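PDB 1V43: sugar-binding transport ATP-binding protein from Pyrococcus horikoshii, which probably binds and hydrolyses ATP as the nucleotide-binding subunit of an ABC transporter that takes up sugars. Local coordinates for residues A[10-15]-A[68-72]; A[86-90]-A[167-171]; A[121-125]-A[153-159]; A[124-129]-A[187-191]; A[319-324]-A[338-344]. All coordinates share one frame; numbering follows the deposited sequence.

Contact 1: A[10-15]-A[68-72]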
# COMPACT_ATOMS: atom_id res chain seq x y z
N VAL A 10 28.04 -17.66 5.66
CA VAL A 10 28.89 -17.57 4.48
C VAL A 10 28.86 -16.23 3.73
O VAL A 10 27.82 -15.79 3.21
CB VAL A 10 28.53 -18.71 3.49
CG1 VAL A 10 29.36 -18.61 2.24
CG2 VAL A 10 28.74 -20.05 4.17
N GLU A 11 30.01 -15.57 3.68
CA GLU A 11 30.11 -14.31 2.97
C GLU A 11 30.05 -14.58 1.48
O GLU A 11 30.66 -15.53 1.00
CB GLU A 11 31.43 -13.61 3.30
CG GLU A 11 31.67 -12.40 2.45
CD GLU A 11 32.89 -11.62 2.88
OE1 GLU A 11 32.88 -11.13 4.03
OE2 GLU A 11 33.86 -11.52 2.09
N VAL A 12 29.30 -13.75 0.75
CA VAL A 12 29.16 -13.90 -0.70
C VAL A 12 29.70 -12.67 -1.43
O VAL A 12 29.31 -11.53 -1.15
CB VAL A 12 27.68 -14.10 -1.10
CG1 VAL A 12 27.55 -14.15 -2.61
CG2 VAL A 12 27.16 -15.38 -0.50
N LYS A 13 30.60 -12.91 -2.38
CA LYS A 13 31.19 -11.82 -3.17
C LYS A 13 30.81 -11.92 -4.63
O LYS A 13 30.94 -12.98 -5.24
CB LYS A 13 32.72 -11.86 -3.13
CG LYS A 13 33.42 -11.63 -1.82
CD LYS A 13 34.91 -11.78 -2.07
CE LYS A 13 35.73 -11.85 -0.79
NZ LYS A 13 35.33 -13.02 0.01
N LEU A 14 30.33 -10.82 -5.19
CA LEU A 14 30.01 -10.81 -6.61
C LEU A 14 31.07 -9.85 -7.17
O LEU A 14 31.13 -8.69 -6.77
CB LEU A 14 28.58 -10.27 -6.83
CG LEU A 14 27.42 -10.94 -6.07
CD1 LEU A 14 26.10 -10.28 -6.52
CD2 LEU A 14 27.36 -12.44 -6.35
N GLU A 15 31.91 -10.33 -8.09
CA GLU A 15 32.97 -9.48 -8.64
C GLU A 15 32.79 -9.15 -10.09
O GLU A 15 32.75 -10.05 -10.93
CB GLU A 15 34.35 -10.14 -8.55
CG GLU A 15 34.81 -10.57 -7.20
CD GLU A 15 36.32 -10.74 -7.17
OE1 GLU A 15 36.91 -11.22 -8.16
OE2 GLU A 15 36.92 -10.37 -6.14
N ILE A 68 31.80 -15.19 -8.85
CA ILE A 68 30.93 -15.27 -7.67
C ILE A 68 31.61 -16.18 -6.65
O ILE A 68 31.89 -17.35 -6.94
CB ILE A 68 29.55 -15.89 -8.01
CG1 ILE A 68 28.82 -15.02 -9.04
CG2 ILE A 68 28.73 -16.04 -6.75
CD1 ILE A 68 27.57 -15.70 -9.62
N TYR A 69 31.90 -15.66 -5.46
CA TYR A 69 32.53 -16.46 -4.42
C TYR A 69 31.55 -16.71 -3.26
O TYR A 69 30.69 -15.88 -2.98
CB TYR A 69 33.76 -15.76 -3.83
CG TYR A 69 34.99 -15.65 -4.70
CD1 TYR A 69 35.26 -14.48 -5.42
CD2 TYR A 69 35.92 -16.69 -4.76
CE1 TYR A 69 36.41 -14.35 -6.18
CE2 TYR A 69 37.09 -16.57 -5.51
CZ TYR A 69 37.33 -15.40 -6.22
OH TYR A 69 38.48 -15.28 -6.95
N PHE A 70 31.69 -17.87 -2.63
CA PHE A 70 30.94 -18.25 -1.42
C PHE A 70 32.13 -18.58 -0.54
O PHE A 70 32.85 -19.53 -0.82
CB PHE A 70 30.12 -19.53 -1.61
CG PHE A 70 28.79 -19.32 -2.29
CD1 PHE A 70 27.87 -20.36 -2.37
CD2 PHE A 70 28.47 -18.08 -2.87
CE1 PHE A 70 26.65 -20.19 -3.01
CE2 PHE A 70 27.25 -17.89 -3.51
CZ PHE A 70 26.33 -18.94 -3.58
N GLY A 71 32.37 -17.79 0.50
CA GLY A 71 33.54 -18.03 1.31
C GLY A 71 34.72 -17.82 0.37
O GLY A 71 34.72 -16.87 -0.40
N ASP A 72 35.71 -18.71 0.40
CA ASP A 72 36.86 -18.59 -0.48
C ASP A 72 36.67 -19.36 -1.77
O ASP A 72 37.51 -19.30 -2.66
CB ASP A 72 38.12 -19.10 0.21
CG ASP A 72 38.53 -18.25 1.38
OD1 ASP A 72 38.72 -17.04 1.19
OD2 ASP A 72 38.66 -18.80 2.50
O HOH W 1 32.98 -14.59 -0.36
O HOH W 2 37.16 -14.87 -1.36

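Contact 2: A[86-90]-A[167-171]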
# COMPACT_ATOMS: atom_id res chain seq x y z
N SER A 86 19.39 -22.84 -1.45
CA SER A 86 17.99 -23.21 -1.49
C SER A 86 17.28 -21.95 -1.97
O SER A 86 17.58 -20.82 -1.55
CB SER A 86 17.48 -23.69 -0.12
OG SER A 86 17.66 -22.70 0.87
N MET A 87 16.35 -22.14 -2.89
CA MET A 87 15.63 -21.03 -3.47
C MET A 87 14.16 -21.08 -3.09
O MET A 87 13.55 -22.14 -3.08
CB MET A 87 15.79 -21.09 -4.98
CG MET A 87 14.93 -20.13 -5.76
SD MET A 87 15.86 -18.72 -6.39
CE MET A 87 15.58 -17.59 -5.10
N VAL A 88 13.62 -19.93 -2.73
CA VAL A 88 12.20 -19.85 -2.41
C VAL A 88 11.63 -18.91 -3.45
O VAL A 88 12.22 -17.88 -3.73
CB VAL A 88 11.95 -19.23 -1.00
CG1 VAL A 88 10.46 -19.18 -0.72
CG2 VAL A 88 12.66 -20.04 0.06
N PHE A 89 10.49 -19.26 -4.05
CA PHE A 89 9.89 -18.36 -5.03
C PHE A 89 8.39 -18.50 -5.11
O PHE A 89 7.82 -19.40 -4.51
CB PHE A 89 10.54 -18.55 -6.42
CG PHE A 89 10.48 -19.97 -6.94
CD1 PHE A 89 9.34 -20.45 -7.57
CD2 PHE A 89 11.60 -20.80 -6.85
CE1 PHE A 89 9.31 -21.75 -8.11
CE2 PHE A 89 11.58 -22.09 -7.38
CZ PHE A 89 10.44 -22.57 -8.01
N GLN A 90 7.76 -17.58 -5.86
CA GLN A 90 6.31 -17.52 -6.07
C GLN A 90 5.60 -16.61 -5.09
O GLN A 90 4.60 -15.98 -5.45
CB GLN A 90 5.66 -18.90 -5.99
CG GLN A 90 5.91 -19.78 -7.19
CD GLN A 90 5.33 -21.16 -6.98
OE1 GLN A 90 4.16 -21.30 -6.65
NE2 GLN A 90 6.15 -22.18 -7.18
N GLU A 167 10.82 -12.68 -4.63
CA GLU A 167 9.45 -12.21 -4.42
C GLU A 167 8.56 -13.36 -3.97
O GLU A 167 7.53 -13.64 -4.59
CB GLU A 167 8.94 -11.62 -5.74
CG GLU A 167 7.80 -10.62 -5.63
CD GLU A 167 8.27 -9.24 -5.17
OE1 GLU A 167 8.07 -8.90 -3.99
OE2 GLU A 167 8.84 -8.50 -6.01
N PRO A 168 8.91 -14.02 -2.87
CA PRO A 168 8.18 -15.16 -2.30
C PRO A 168 6.79 -14.85 -1.80
O PRO A 168 5.98 -15.76 -1.61
CB PRO A 168 9.08 -15.62 -1.13
CG PRO A 168 10.33 -14.78 -1.25
CD PRO A 168 9.89 -13.52 -1.89
N LEU A 169 6.51 -13.58 -1.57
CA LEU A 169 5.23 -13.18 -1.01
C LEU A 169 4.29 -12.38 -1.91
O LEU A 169 3.29 -11.85 -1.43
CB LEU A 169 5.51 -12.37 0.26
CG LEU A 169 5.84 -13.02 1.61
CD1 LEU A 169 6.35 -14.44 1.50
CD2 LEU A 169 6.83 -12.13 2.31
N SER A 170 4.61 -12.28 -3.19
CA SER A 170 3.80 -11.49 -4.13
C SER A 170 2.29 -11.76 -4.18
O SER A 170 1.52 -10.83 -4.42
CB SER A 170 4.38 -11.62 -5.55
OG SER A 170 4.34 -12.96 -6.01
N ASN A 171 1.88 -12.99 -3.94
CA ASN A 171 0.45 -13.32 -3.98
C ASN A 171 -0.17 -13.67 -2.62
O ASN A 171 -0.68 -14.77 -2.44
CB ASN A 171 0.22 -14.49 -4.95
CG ASN A 171 0.98 -14.33 -6.26
OD1 ASN A 171 0.78 -13.36 -7.00
ND2 ASN A 171 1.85 -15.29 -6.56

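Contact 3: A[121-125]-A[153-159]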
# COMPACT_ATOMS: atom_id res chain seq x y z
N ARG A 121 16.04 -33.54 10.89
CA ARG A 121 15.99 -32.25 10.20
C ARG A 121 14.56 -31.74 10.02
O ARG A 121 14.28 -30.56 10.27
CB ARG A 121 16.65 -32.37 8.82
CG ARG A 121 18.09 -32.83 8.87
CD ARG A 121 18.55 -33.31 7.50
NE ARG A 121 19.17 -32.26 6.70
CZ ARG A 121 20.34 -31.69 6.99
NH1 ARG A 121 21.03 -32.09 8.06
NH2 ARG A 121 20.83 -30.74 6.20
N VAL A 122 13.65 -32.62 9.58
CA VAL A 122 12.25 -32.24 9.40
C VAL A 122 11.69 -31.71 10.71
O VAL A 122 11.06 -30.66 10.73
CB VAL A 122 11.39 -33.44 8.90
CG1 VAL A 122 9.90 -33.08 8.90
CG2 VAL A 122 11.79 -33.80 7.48
N ARG A 123 11.94 -32.41 11.82
CA ARG A 123 11.48 -31.98 13.14
C ARG A 123 12.06 -30.60 13.47
O ARG A 123 11.35 -29.70 13.93
CB ARG A 123 11.93 -32.98 14.22
CG ARG A 123 11.12 -34.29 14.26
CD ARG A 123 11.76 -35.33 15.20
NE ARG A 123 10.96 -36.54 15.34
CZ ARG A 123 10.12 -36.79 16.36
NH1 ARG A 123 9.99 -35.91 17.34
NH2 ARG A 123 9.42 -37.91 16.39
N TRP A 124 13.36 -30.44 13.22
CA TRP A 124 14.06 -29.18 13.49
C TRP A 124 13.44 -28.02 12.67
O TRP A 124 13.10 -26.98 13.21
CB TRP A 124 15.55 -29.35 13.15
CG TRP A 124 16.35 -28.07 13.03
CD1 TRP A 124 16.87 -27.31 14.05
CD2 TRP A 124 16.78 -27.44 11.81
NE1 TRP A 124 17.60 -26.25 13.54
CE2 TRP A 124 17.56 -26.31 12.17
CE3 TRP A 124 16.58 -27.72 10.45
CZ2 TRP A 124 18.14 -25.46 11.22
CZ3 TRP A 124 17.16 -26.87 9.50
CH2 TRP A 124 17.93 -25.76 9.89
N ALA A 125 13.29 -28.23 11.37
CA ALA A 125 12.72 -27.21 10.50
C ALA A 125 11.27 -26.92 10.87
O ALA A 125 10.87 -25.76 10.92
CB ALA A 125 12.80 -27.65 9.03
N ALA A 153 10.12 -23.99 5.47
CA ALA A 153 10.75 -25.09 6.20
C ALA A 153 11.47 -25.99 5.21
O ALA A 153 12.56 -26.49 5.48
CB ALA A 153 9.70 -25.90 7.00
N ARG A 154 10.86 -26.19 4.05
CA ARG A 154 11.46 -27.04 3.02
C ARG A 154 12.74 -26.40 2.49
O ARG A 154 13.72 -27.09 2.23
CB ARG A 154 10.49 -27.27 1.87
CG ARG A 154 11.08 -28.16 0.78
CD ARG A 154 10.02 -28.51 -0.25
NE ARG A 154 9.39 -27.32 -0.80
CZ ARG A 154 8.29 -27.32 -1.54
NH1 ARG A 154 7.68 -28.46 -1.84
NH2 ARG A 154 7.79 -26.17 -1.98
N ALA A 155 12.72 -25.08 2.33
CA ALA A 155 13.91 -24.39 1.83
C ALA A 155 15.04 -24.48 2.85
O ALA A 155 16.19 -24.70 2.47
CB ALA A 155 13.58 -22.91 1.52
N ILE A 156 14.73 -24.35 4.13
CA ILE A 156 15.82 -24.41 5.11
C ILE A 156 16.19 -25.81 5.59
O ILE A 156 17.23 -25.98 6.23
CB ILE A 156 15.53 -23.55 6.38
CG1 ILE A 156 14.60 -24.30 7.35
CG2 ILE A 156 14.92 -22.24 5.95
CD1 ILE A 156 14.42 -23.59 8.68
N VAL A 157 15.37 -26.80 5.28
CA VAL A 157 15.66 -28.17 5.74
C VAL A 157 17.00 -28.73 5.26
O VAL A 157 17.59 -29.58 5.94
CB VAL A 157 14.51 -29.16 5.35
CG1 VAL A 157 14.71 -29.68 3.94
CG2 VAL A 157 14.44 -30.30 6.36
N VAL A 158 17.50 -28.24 4.12
CA VAL A 158 18.79 -28.71 3.60
C VAL A 158 19.97 -27.98 4.24
O VAL A 158 21.13 -28.32 3.98
CB VAL A 158 18.89 -28.53 2.06
CG1 VAL A 158 17.76 -29.29 1.38
CG2 VAL A 158 18.85 -27.06 1.68
N GLU A 159 19.69 -26.99 5.08
CA GLU A 159 20.75 -26.23 5.73
C GLU A 159 21.68 -25.61 4.67
O GLU A 159 22.88 -25.86 4.64
CB GLU A 159 21.55 -27.15 6.65
CG GLU A 159 20.69 -27.97 7.61
CD GLU A 159 21.51 -28.64 8.70
OE1 GLU A 159 21.82 -27.97 9.71
OE2 GLU A 159 21.86 -29.83 8.53

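Contact 4: A[124-129]-A[187-191]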
# COMPACT_ATOMS: atom_id res chain seq x y z
N TRP A 124 13.36 -30.44 13.22
CA TRP A 124 14.06 -29.18 13.49
C TRP A 124 13.44 -28.02 12.67
O TRP A 124 13.10 -26.98 13.21
CB TRP A 124 15.55 -29.35 13.15
CG TRP A 124 16.35 -28.07 13.03
CD1 TRP A 124 16.87 -27.31 14.05
CD2 TRP A 124 16.78 -27.44 11.81
NE1 TRP A 124 17.60 -26.25 13.54
CE2 TRP A 124 17.56 -26.31 12.17
CE3 TRP A 124 16.58 -27.72 10.45
CZ2 TRP A 124 18.14 -25.46 11.22
CZ3 TRP A 124 17.16 -26.87 9.50
CH2 TRP A 124 17.93 -25.76 9.89
N ALA A 125 13.29 -28.23 11.37
CA ALA A 125 12.72 -27.21 10.50
C ALA A 125 11.27 -26.92 10.87
O ALA A 125 10.87 -25.76 10.92
CB ALA A 125 12.80 -27.65 9.03
N ALA A 126 10.51 -27.97 11.12
CA ALA A 126 9.10 -27.83 11.47
C ALA A 126 8.95 -27.03 12.76
O ALA A 126 8.04 -26.19 12.88
CB ALA A 126 8.46 -29.22 11.62
N GLU A 127 9.83 -27.27 13.72
CA GLU A 127 9.76 -26.54 14.98
C GLU A 127 10.09 -25.06 14.73
O GLU A 127 9.42 -24.17 15.25
CB GLU A 127 10.72 -27.16 16.00
CG GLU A 127 10.66 -26.56 17.42
CD GLU A 127 11.20 -25.12 17.49
OE1 GLU A 127 12.25 -24.84 16.87
OE2 GLU A 127 10.58 -24.28 18.19
N LEU A 128 11.11 -24.81 13.90
CA LEU A 128 11.53 -23.46 13.56
C LEU A 128 10.43 -22.65 12.90
O LEU A 128 10.33 -21.45 13.11
CB LEU A 128 12.76 -23.49 12.65
CG LEU A 128 14.07 -23.74 13.40
CD1 LEU A 128 15.20 -23.97 12.43
CD2 LEU A 128 14.36 -22.56 14.30
N LEU A 129 9.60 -23.31 12.10
CA LEU A 129 8.50 -22.62 11.44
C LEU A 129 7.19 -22.72 12.24
O LEU A 129 6.15 -22.23 11.82
CB LEU A 129 8.31 -23.19 10.04
CG LEU A 129 9.15 -22.64 8.87
CD1 LEU A 129 8.78 -21.18 8.65
CD2 LEU A 129 10.65 -22.80 9.14
N LEU A 187 13.15 -15.66 11.57
CA LEU A 187 13.74 -16.97 11.31
C LEU A 187 15.20 -16.80 10.85
O LEU A 187 16.10 -17.49 11.33
CB LEU A 187 12.95 -17.70 10.24
CG LEU A 187 13.57 -19.02 9.75
CD1 LEU A 187 13.53 -20.02 10.89
CD2 LEU A 187 12.84 -19.55 8.52
N GLN A 188 15.42 -15.89 9.89
CA GLN A 188 16.75 -15.66 9.37
C GLN A 188 17.70 -15.14 10.45
O GLN A 188 18.87 -15.50 10.46
CB GLN A 188 16.71 -14.68 8.19
CG GLN A 188 18.05 -14.48 7.47
CD GLN A 188 18.99 -13.54 8.22
OE1 GLN A 188 20.21 -13.58 8.05
NE2 GLN A 188 18.42 -12.67 9.05
N GLN A 189 17.19 -14.32 11.38
CA GLN A 189 18.03 -13.79 12.47
C GLN A 189 18.36 -14.88 13.46
O GLN A 189 19.34 -14.80 14.20
CB GLN A 189 17.32 -12.64 13.21
CG GLN A 189 17.14 -11.40 12.37
CD GLN A 189 16.36 -10.32 13.09
OE1 GLN A 189 15.31 -10.59 13.69
NE2 GLN A 189 16.85 -9.08 13.03
N LYS A 190 17.50 -15.89 13.53
CA LYS A 190 17.77 -16.99 14.44
C LYS A 190 18.82 -17.88 13.77
O LYS A 190 19.77 -18.34 14.40
CB LYS A 190 16.48 -17.77 14.70
CG LYS A 190 16.58 -18.78 15.83
CD LYS A 190 15.22 -19.39 16.18
CE LYS A 190 15.36 -20.47 17.25
NZ LYS A 190 14.07 -21.17 17.53
N LEU A 191 18.67 -18.11 12.47
CA LEU A 191 19.59 -18.99 11.74
C LEU A 191 20.90 -18.33 11.35
O LEU A 191 21.94 -18.98 11.29
CB LEU A 191 18.90 -19.54 10.49
CG LEU A 191 17.75 -20.52 10.75
CD1 LEU A 191 17.15 -20.97 9.42
CD2 LEU A 191 18.27 -21.72 11.56

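Contact 5: A[319-324]-A[338-344]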
# COMPACT_ATOMS: atom_id res chain seq x y z
N ALA A 319 -7.94 12.06 2.78
CA ALA A 319 -8.23 11.88 4.21
C ALA A 319 -8.40 10.38 4.42
O ALA A 319 -9.52 9.86 4.34
CB ALA A 319 -9.52 12.62 4.58
N LEU A 320 -7.30 9.69 4.70
CA LEU A 320 -7.35 8.24 4.83
C LEU A 320 -7.61 7.71 6.23
O LEU A 320 -7.50 6.49 6.46
CB LEU A 320 -6.04 7.64 4.28
CG LEU A 320 -5.59 8.28 2.97
CD1 LEU A 320 -4.24 7.74 2.54
CD2 LEU A 320 -6.64 8.02 1.91
N GLY A 321 -7.96 8.60 7.15
CA GLY A 321 -8.24 8.20 8.52
C GLY A 321 -6.97 7.96 9.31
O GLY A 321 -6.72 8.62 10.32
N THR A 322 -6.15 7.02 8.85
CA THR A 322 -4.89 6.71 9.52
C THR A 322 -3.84 7.81 9.28
O THR A 322 -2.97 8.05 10.11
CB THR A 322 -4.37 5.32 9.05
OG1 THR A 322 -3.23 4.94 9.84
CG2 THR A 322 -4.00 5.36 7.57
N ASP A 323 -3.95 8.48 8.13
CA ASP A 323 -3.06 9.58 7.73
C ASP A 323 -3.89 10.51 6.85
O ASP A 323 -4.90 10.10 6.30
CB ASP A 323 -1.88 9.07 6.90
CG ASP A 323 -0.88 8.32 7.72
OD1 ASP A 323 -0.27 8.95 8.62
OD2 ASP A 323 -0.70 7.11 7.49
N THR A 324 -3.45 11.75 6.72
CA THR A 324 -4.14 12.72 5.88
C THR A 324 -3.11 13.34 4.95
O THR A 324 -2.23 14.06 5.41
CB THR A 324 -4.78 13.85 6.74
OG1 THR A 324 -5.91 13.34 7.45
CG2 THR A 324 -5.21 15.02 5.86
N LYS A 338 2.31 14.98 4.34
CA LYS A 338 1.68 13.89 5.06
C LYS A 338 1.48 14.20 6.53
O LYS A 338 2.45 14.41 7.26
CB LYS A 338 2.51 12.62 4.90
CG LYS A 338 1.94 11.42 5.63
CD LYS A 338 2.81 10.20 5.40
CE LYS A 338 2.30 9.01 6.20
NZ LYS A 338 3.07 7.78 5.90
N LEU A 339 0.23 14.22 6.97
CA LEU A 339 -0.10 14.49 8.36
C LEU A 339 -0.68 13.25 9.02
O LEU A 339 -1.51 12.56 8.44
CB LEU A 339 -1.12 15.61 8.45
CG LEU A 339 -0.78 16.94 7.78
CD1 LEU A 339 -2.01 17.84 7.82
CD2 LEU A 339 0.41 17.59 8.48
N PRO A 340 -0.25 12.94 10.26
CA PRO A 340 -0.76 11.77 10.98
C PRO A 340 -2.22 11.97 11.34
O PRO A 340 -2.66 13.11 11.54
CB PRO A 340 0.12 11.71 12.24
CG PRO A 340 1.42 12.38 11.78
CD PRO A 340 0.90 13.55 10.96
N GLY A 341 -2.99 10.89 11.41
CA GLY A 341 -4.39 11.00 11.78
C GLY A 341 -5.31 11.51 10.69
O GLY A 341 -4.90 11.69 9.54
N HIS A 342 -6.56 11.77 11.07
CA HIS A 342 -7.60 12.24 10.16
C HIS A 342 -7.77 13.75 10.31
O HIS A 342 -8.11 14.24 11.38
CB HIS A 342 -8.92 11.51 10.48
CG HIS A 342 -9.92 11.49 9.35
ND1 HIS A 342 -9.61 11.01 8.09
CD2 HIS A 342 -11.23 11.84 9.31
CE1 HIS A 342 -10.68 11.07 7.33
NE2 HIS A 342 -11.68 11.57 8.04
N ILE A 343 -7.50 14.48 9.23
CA ILE A 343 -7.62 15.94 9.21
C ILE A 343 -8.10 16.34 7.81
O ILE A 343 -7.35 16.94 7.04
CB ILE A 343 -6.24 16.60 9.48
CG1 ILE A 343 -5.71 16.13 10.84
CG2 ILE A 343 -6.37 18.11 9.47
CD1 ILE A 343 -4.28 16.52 11.09
N PRO A 344 -9.35 15.99 7.47
CA PRO A 344 -10.00 16.26 6.17
C PRO A 344 -10.18 17.72 5.77
O PRO A 344 -11.19 18.06 5.15
CB PRO A 344 -11.35 15.56 6.31
CG PRO A 344 -11.06 14.44 7.26
CD PRO A 344 -10.22 15.14 8.30

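Contact 1: A[10-15]-A[68-72]
Lys13 and Tyr69 face each other as a hydrogen-bonded pair where strand 12-21 runs antiparallel to strand 65-70. Both belong to the antiparallel beta sheet of the ABC nucleotide-binding domain. Lys13 N donates to Tyr69 O at 3.0 Å, and Tyr69 N returns the bond to Lys13 O at 2.9 Å. Beyond the strand ends, Gly71 N meets Glu11 O at 2.9 Å, with a nearly straight N-H...O angle of 174°. Val12 with Phe70 and Leu14 with Ile68 make the flanking non-hydrogen-bonded pairs, and all four side chains share one face of the sheet. Both methyls of Val12 lie beside the Phe70 ring, CG2 at 3.8 Å from Phe70 CD2. Leu14 CD2 touches Ile68 CG2 at 3.9 Å. Val10 CG1 rests against Gly71 N at 3.6 Å. Helix 50-58 backs the apolar face through Thr53, Met56 and Ile57; it is the helix that follows the ATP-binding P-loop. The other face is polar. There the carboxylate of Glu15 stands at the edge of the Tyr69 ring, the two planes 85° apart. The Lys13 chain bends at its end (chi4 61°), which brings NZ to a salt bridge with Glu11 OE2 at 3.0 Å. A water accepts from Lys13 NZ and donates to Glu11 O and to Gly71 O, the last at 2.9 Å.

Contact 2: A[86-90]-A[167-171]
Gln90 and the Ser170-Asn171 pair bring together two loops that border the nucleotide site of ABC ATPases. By sequence, Gln90 fits the Q-loop glutamine. Glu167 fits the acidic residue that ends the Walker B motif, and Ser170 and Asn171 fit the start of the D-loop. The clearest packing is between Val88 and Pro168. Val88 CG1, set anti to the backbone N (chi1 -180°), meets Pro168 CB at 3.8 Å, and the two side chains cross at about a right angle. The backbones also run close here, with Phe89 CA and Pro168 CA 4.5 Å apart. Glu167 to Ser170 form a type I beta turn, which sets Pro168 beside Val88 and Phe89. Gln90 C then lies 3.6 Å from Pro168 O. The polar link is slight: Ser170 OG gives a weak hydrogen bond to Gln90 O at 3.1 Å. Asn171 ND2 is just as near to Gln90 O, at 3.0 Å, but the angle is too poor for a hydrogen bond. Gln90 is the last residue modelled before a gap of six, so the chain beyond it is probably mobile. The Gln90 side chain starts away from the turn. The carboxylate of Glu167 is held by Thr199 OG1 and His200 N, near the P-loop lysine Lys50. Strand 85-89 pairs in parallel with strand 162-166, Val88 also touches Ala155 of helix 147-156, and Leu169 sends its side chain onto helix 174-191.

Contact 3: A[121-125]-A[153-159]
Arg121 reaches from helix 115-128 across the end of helix 147-156 and the turn that follows it. Its CB packs on Val157 CG2 at 3.9 Å. CD passes Val157 O, and NE comes to 3.2 Å from that same oxygen. A bend at chi3 (92°) turns the guanidinium toward Glu159. NH2 has Val158 O at the edge of the group, at 3.3 Å. NH1 points to Glu159 OE2 as a salt bridge, but that oxygen sits too close in the model, so the detail is doubtful. Glu159 also takes a hydrogen bond from Val6 N through OE1. A leucine in place of Arg121 would probably leave the Glu159 carboxylate without its charged mate across the contact. One turn on, Trp124 brings the edge of its ring to Ile156 O, which lies 3.4 Å from CZ3. Ala125 CB sits 3.7 Å from Ala153 O and 4.1 Å from Ala153 CB. These two small residues let the helices come close, with Ala125 CA and Ala153 CA 5.2 Å apart. Such packing belongs to the helical part of the ABC nucleotide-binding domain, where helix 147-156 directly follows the LSGGQ signature sequence.

Contact 4: A[124-129]-A[187-191]
Leu187 O accepts Leu191 N at 2.9 Å, and Lys190 N weakly, in the last turn of helix 174-191, while the Leu187 side chain packs on Leu128 and Leu129 of helix 115-128. This is a helix-helix contact of the ABC nucleotide-binding domain, joining its helical part to the helix after the D-loop. The axes of the two short helix segments come no closer than 12.4 Å, at 132°, so long side chains must bridge them. Leu128 is the middle of the patch. Its CB meets Leu187 CD1 at 4.0 Å, and its CD1 meets Leu191 CD2 at 3.9 Å. Leu128 CD1 also stands over one face of the Trp124 indole, offset toward its rim. Leu191 CD2 reaches CZ2 of that indole at 3.8 Å. The extended Lys190 chain lays CD, CE and NZ along Leu128 CD2. Glu127, bent at chi2 (-69°), brings OE1 to 4.1 Å from Lys190 NZ; the opposite charges are beyond salt-bridge range, so any attraction is probably weak. Ile156 and Val152 of helix 147-156 pack beneath the leucines. Leu187 has CG anti to its amide nitrogen (chi1 173°) and meets Leu129 nearly perpendicular, with Leu187 CD2 touching Leu129 CD2 at 4.0 Å.

Contact 5: A[319-324]-A[338-344]
Thr324 and Leu339 form a hydrogen-bonded antiparallel pair at the open end of the beta hairpin 323-330/333-340, in the TOBE (OB-type) region. The backbone bonds come first. Thr324 N donates to Leu339 O at 2.7 Å, and Leu339 N returns to Thr324 O at 2.9 Å. Gly341 N adds a bond of 3.1 Å to Thr322 O, with the donor 53° out of the carbonyl plane. The side-chain bonds centre on Thr324 OG1. Its chi1 of -72° sets this hydroxyl anti to the carbonyl carbon and facing the 341-343 loop. OG1 accepts from Ile343 N at 2.6 Å and donates to Gly341 O at 2.8 Å, so it ties the loop back onto the strand. A valine in place of Thr324 would probably leave Ile343 N and Gly341 O without this shared partner and let the loop drift from the strand. Charged groups follow. Lys338 extends its chain past Asp323, but Lys338 NZ stays 4.1 Å from Asp323 OD2. Instead, Asp323 pairs in a salt bridge with Lys338 of the second subunit, and Lys338 with Asp323 of the second subunit. His342 NE2 likewise bonds to Thr227 OG1 of the second subunit. Pro340 packs on Pro340 of that subunit, so the hairpin end lies in the dimer interface, as in MalK-type ATPases, whose C-terminal domains pair. Packing closes the patch. Pro344 is poorly ordered. Ala319 CB lies 3.4 Å from CE1 of the His342 ring, and its apolar partner is Pro344 CG at 3.6 Å, which stands over one face of that ring, toward the rim.

Overall arrangement
Contacts 1 to 4 lie in the ABC ATPase part of the chain, and contact 5 lies in the TOBE region. Contact 1 closes first along the sequence and joins two strands of the antiparallel sheet. Contact 2 follows at the edge of the mixed sheet. Contact 3 falls within the span between its segments, whereas the segments of contact 4 alternate with those of contact 2. Contacts 3 and 4 share Trp124 and Ala125 of helix 115-128, with centres about 8 Å apart. Contact 3 also touches contact 2 through Ala155 and Val88, so the helical part packs directly on the core sheet. Contact 5 comes last, its centre about 33 Å from that of contact 2, and serves subunit pairing.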